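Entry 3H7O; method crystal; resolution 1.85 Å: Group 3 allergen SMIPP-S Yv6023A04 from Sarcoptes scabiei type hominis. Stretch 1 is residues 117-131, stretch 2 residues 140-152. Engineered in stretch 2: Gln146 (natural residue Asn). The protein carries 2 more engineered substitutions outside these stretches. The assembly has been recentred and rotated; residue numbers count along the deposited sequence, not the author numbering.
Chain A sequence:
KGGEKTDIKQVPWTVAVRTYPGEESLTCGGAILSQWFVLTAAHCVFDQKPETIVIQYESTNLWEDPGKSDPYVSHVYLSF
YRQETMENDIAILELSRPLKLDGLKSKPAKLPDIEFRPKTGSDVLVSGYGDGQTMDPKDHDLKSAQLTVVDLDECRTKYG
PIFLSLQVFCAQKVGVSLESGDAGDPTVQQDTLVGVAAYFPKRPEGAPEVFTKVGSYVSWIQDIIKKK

Stretch 1 (117-131) RPKTGSDVLVSGYGD
Stretch 2 (140-152) HDLKSAQLTVVDL

Two antiparallel strands, 123-128 and the one beginning at Lys143, run at 144° to each other with axes 4.5 Å apart at closest. Val124 pairs with Leu147, Val126 with Ala145 and Gly128 with Lys143 in hydrogen-bonded register, each pair joined by two N-to-O bonds of 2.8 to 3.0 Å, such as Val124 N to Leu147 O and Leu147 N to Val124 O, both 2.8 Å. Leu125-Gln146 and Ser127-Ser144 alternate with these, and Asp123-Thr148 precedes Val124-Leu147, all without backbone hydrogen bonds.

Before the strand, a type II turn spans Lys119 to Ser122. Gly121, at phi 99° and psi -17°, suits it because a CB would jam against the preceding carbonyl. Ser122, chi1 p, turns OG back to Lys119 O (2.6 Å). Two further backbone bonds tie the turn to Val149: Gly121 N to Val149 O at 2.9 Å and Val149 N to Ser122 O at 3.0 Å. Val149, chi1 t, points toward stretch 1, setting CG2 4.0 Å from both Pro118 CB and Val124 CG1 (Val124 chi1 m).

The face with Val124, Val126, Ala145 and Leu147 is apolar, and Lys143 lies at its end. Val126 (p) places CG1 4.0 Å from the small Ala145 CB and 4.1 Å from Leu147 CG (chi1 m, chi2 t), branched chains filling buried space. On the other face, Asp123 and Thr148 are both m; Ser127 and Ser144 (both p) are small enough for their CB atoms to sit 4.0 Å apart where the backbones come close. Leu125 (t, p) brings CD1 to 3.5 Å from NE2 of the engineered Gln146 (m, m, chi3 0°), whose OE1 accepts from a water (2.7 Å) that also donates weakly to Asp123 O (3.1 Å).

Lys143, opposite Gly128, curls (m, t, m, m) so that NZ donates to Tyr129 O (3.2 Å) and Asp141 O (2.7 Å), pairing its charge with carbonyls. Tyr129 (m, chi2 -84°) offers a ring face to Leu142 (t, p), whose CD1 lies 4.1 Å from the ring centroid in a CH-pi contact.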

# COMPACT_ATOMS: atom_id res chain seq x y z
N ARG A 117 -0.13 8.20 -15.16
CA ARG A 117 1.24 7.79 -14.91
C ARG A 117 2.00 8.98 -14.32
O ARG A 117 2.10 10.02 -14.97
CB ARG A 117 1.89 7.32 -16.21
CG ARG A 117 3.37 6.99 -16.11
CD ARG A 117 3.94 6.46 -17.42
NE ARG A 117 3.84 7.43 -18.52
CZ ARG A 117 4.70 8.42 -18.75
NH1 ARG A 117 5.75 8.61 -17.95
NH2 ARG A 117 4.51 9.23 -19.78
N PRO A 118 2.53 8.84 -13.09
CA PRO A 118 3.32 9.92 -12.52
C PRO A 118 4.54 10.20 -13.41
O PRO A 118 5.20 9.26 -13.86
CB PRO A 118 3.75 9.39 -11.15
CG PRO A 118 3.59 7.91 -11.24
CD PRO A 118 2.44 7.69 -12.17
N LYS A 119 4.81 11.47 -13.67
CA LYS A 119 5.88 11.85 -14.59
C LYS A 119 7.24 11.37 -14.08
O LYS A 119 7.50 11.39 -12.87
CB LYS A 119 5.89 13.37 -14.81
N THR A 120 8.08 10.92 -15.00
CA THR A 120 9.44 10.51 -14.68
C THR A 120 10.23 11.73 -14.21
O THR A 120 10.25 12.77 -14.87
CB THR A 120 10.13 9.85 -15.90
OG1 THR A 120 9.36 8.71 -16.31
CG2 THR A 120 11.54 9.38 -15.55
N GLY A 121 10.85 11.61 -13.04
CA GLY A 121 11.59 12.73 -12.44
C GLY A 121 10.79 13.46 -11.37
O GLY A 121 11.37 14.20 -10.58
N SER A 122 9.48 13.25 -11.35
CA SER A 122 8.63 13.83 -10.31
C SER A 122 8.71 13.00 -9.03
O SER A 122 9.17 11.86 -9.05
CB SER A 122 7.18 13.96 -10.78
OG SER A 122 6.52 12.71 -10.82
N ASP A 123 8.27 13.59 -7.92
CA ASP A 123 8.27 12.90 -6.64
C ASP A 123 6.94 12.24 -6.34
O ASP A 123 5.88 12.77 -6.67
CB ASP A 123 8.65 13.86 -5.51
CG ASP A 123 10.15 14.11 -5.43
OD1 ASP A 123 10.92 13.41 -6.11
OD2 ASP A 123 10.54 15.03 -4.68
N VAL A 124 7.00 11.06 -5.73
CA VAL A 124 5.84 10.42 -5.12
C VAL A 124 6.12 10.19 -3.64
O VAL A 124 7.25 9.91 -3.25
CB VAL A 124 5.44 9.08 -5.82
CG1 VAL A 124 4.88 9.34 -7.21
CG2 VAL A 124 6.61 8.10 -5.86
N LEU A 125 5.08 10.32 -2.82
CA LEU A 125 5.21 10.17 -1.38
C LEU A 125 4.64 8.83 -0.96
O LEU A 125 3.44 8.59 -1.08
CB LEU A 125 4.51 11.33 -0.65
CG LEU A 125 4.52 11.38 0.89
CD1 LEU A 125 5.91 11.69 1.44
CD2 LEU A 125 3.51 12.41 1.40
N VAL A 126 5.51 7.94 -0.49
CA VAL A 126 5.10 6.64 0.02
C VAL A 126 5.03 6.74 1.55
O VAL A 126 5.88 7.37 2.16
CB VAL A 126 6.06 5.50 -0.45
CG1 VAL A 126 7.50 5.74 0.02
CG2 VAL A 126 5.55 4.13 -0.01
N SER A 127 4.00 6.14 2.14
CA SER A 127 3.88 6.11 3.60
C SER A 127 3.46 4.72 4.09
O SER A 127 2.75 3.99 3.39
CB SER A 127 2.89 7.17 4.10
OG SER A 127 1.59 6.94 3.58
N GLY A 128 3.92 4.36 5.28
CA GLY A 128 3.66 3.05 5.85
C GLY A 128 4.55 2.72 7.03
O GLY A 128 5.24 3.60 7.56
N TYR A 129 4.56 1.45 7.41
CA TYR A 129 5.05 1.02 8.72
C TYR A 129 6.20 0.02 8.68
O TYR A 129 6.79 -0.28 9.71
CB TYR A 129 3.88 0.45 9.54
CG TYR A 129 2.75 1.43 9.73
CD1 TYR A 129 2.78 2.36 10.76
CD2 TYR A 129 1.64 1.43 8.87
CE1 TYR A 129 1.75 3.27 10.94
CE2 TYR A 129 0.59 2.33 9.05
CZ TYR A 129 0.66 3.25 10.09
OH TYR A 129 -0.36 4.16 10.27
N GLY A 130 6.51 -0.49 7.49
CA GLY A 130 7.57 -1.49 7.35
C GLY A 130 7.18 -2.83 7.95
O GLY A 130 5.99 -3.13 8.10
N ASP A 131 8.19 -3.63 8.29
CA ASP A 131 7.99 -4.96 8.86
C ASP A 131 7.46 -4.90 10.28
O ASP A 131 7.95 -4.11 11.10
CB ASP A 131 9.29 -5.77 8.83
CG ASP A 131 9.67 -6.22 7.43
OD1 ASP A 131 8.77 -6.31 6.56
OD2 ASP A 131 10.87 -6.52 7.21
N HIS A 140 7.95 0.47 14.49
CA HIS A 140 6.52 0.49 14.23
C HIS A 140 5.96 1.90 14.01
O HIS A 140 4.75 2.08 13.97
CB HIS A 140 5.76 -0.25 15.34
CG HIS A 140 6.12 -1.70 15.43
ND1 HIS A 140 7.25 -2.15 16.09
CD2 HIS A 140 5.53 -2.81 14.92
CE1 HIS A 140 7.33 -3.46 15.98
NE2 HIS A 140 6.29 -3.89 15.29
N ASP A 141 6.85 2.88 13.87
CA ASP A 141 6.46 4.25 13.55
C ASP A 141 5.90 4.34 12.14
O ASP A 141 6.36 3.64 11.24
CB ASP A 141 7.67 5.19 13.61
CG ASP A 141 8.07 5.56 15.03
OD1 ASP A 141 7.21 5.62 15.93
OD2 ASP A 141 9.27 5.80 15.23
N LEU A 142 4.92 5.22 11.95
CA LEU A 142 4.54 5.66 10.62
C LEU A 142 5.71 6.42 10.00
O LEU A 142 6.24 7.35 10.61
CB LEU A 142 3.30 6.55 10.66
CG LEU A 142 2.82 7.15 9.33
CD1 LEU A 142 2.35 6.07 8.36
CD2 LEU A 142 1.72 8.15 9.58
N LYS A 143 6.11 6.00 8.81
CA LYS A 143 7.21 6.64 8.09
C LYS A 143 6.71 7.08 6.72
O LYS A 143 5.78 6.48 6.17
CB LYS A 143 8.39 5.68 7.95
CG LYS A 143 9.02 5.23 9.27
CD LYS A 143 9.84 3.94 9.10
CE LYS A 143 8.94 2.68 9.12
NZ LYS A 143 8.56 2.25 10.51
N SER A 144 7.32 8.12 6.17
CA SER A 144 7.06 8.50 4.78
C SER A 144 8.36 8.88 4.08
O SER A 144 9.34 9.25 4.73
CB SER A 144 6.03 9.63 4.69
OG SER A 144 6.55 10.85 5.18
N ALA A 145 8.37 8.76 2.75
CA ALA A 145 9.55 9.09 1.95
C ALA A 145 9.14 9.61 0.58
O ALA A 145 8.21 9.09 -0.04
CB ALA A 145 10.44 7.86 1.79
N GLN A 146 9.83 10.65 0.12
CA GLN A 146 9.65 11.18 -1.22
C GLN A 146 10.59 10.43 -2.15
O GLN A 146 11.81 10.55 -2.02
CB GLN A 146 9.95 12.68 -1.27
CG GLN A 146 8.97 13.55 -0.48
CD GLN A 146 7.63 13.76 -1.17
OE1 GLN A 146 7.39 13.25 -2.27
NE2 GLN A 146 6.74 14.50 -0.52
N LEU A 147 10.03 9.65 -3.07
CA LEU A 147 10.84 8.93 -4.04
C LEU A 147 10.72 9.58 -5.42
O LEU A 147 9.69 10.16 -5.74
CB LEU A 147 10.45 7.44 -4.12
CG LEU A 147 10.30 6.59 -2.85
CD1 LEU A 147 10.12 5.12 -3.22
CD2 LEU A 147 11.48 6.74 -1.90
N THR A 148 11.78 9.46 -6.21
CA THR A 148 11.79 10.00 -7.56
C THR A 148 11.44 8.90 -8.56
O THR A 148 12.11 7.86 -8.60
CB THR A 148 13.18 10.59 -7.91
OG1 THR A 148 13.59 11.48 -6.86
CG2 THR A 148 13.13 11.36 -9.22
N VAL A 149 10.41 9.15 -9.36
CA VAL A 149 10.00 8.23 -10.41
C VAL A 149 11.12 8.06 -11.44
O VAL A 149 11.65 9.04 -11.96
CB VAL A 149 8.69 8.69 -11.12
CG1 VAL A 149 8.31 7.75 -12.25
CG2 VAL A 149 7.56 8.81 -10.10
N VAL A 150 11.48 6.81 -11.71
CA VAL A 150 12.53 6.49 -12.67
C VAL A 150 11.96 5.81 -13.92
O VAL A 150 10.79 5.41 -13.94
CB VAL A 150 13.67 5.63 -12.04
CG1 VAL A 150 14.34 6.40 -10.90
CG2 VAL A 150 13.15 4.29 -11.54
N ASP A 151 12.78 5.70 -14.97
CA ASP A 151 12.35 5.12 -16.25
C ASP A 151 11.94 3.66 -16.10
O ASP A 151 12.71 2.85 -15.57
CB ASP A 151 13.46 5.27 -17.29
CG ASP A 151 13.04 4.77 -18.66
OD1 ASP A 151 12.20 5.43 -19.31
OD2 ASP A 151 13.54 3.71 -19.09
N LEU A 152 10.75 3.33 -16.58
CA LEU A 152 10.18 1.99 -16.42
C LEU A 152 10.97 0.88 -17.12
O LEU A 152 11.22 -0.17 -16.53
CB LEU A 152 8.71 1.97 -16.84
CG LEU A 152 7.94 0.66 -16.64
CD1 LEU A 152 8.05 0.13 -15.20
CD2 LEU A 152 6.49 0.85 -17.03
O HOH W 1 5.20 13.63 -3.73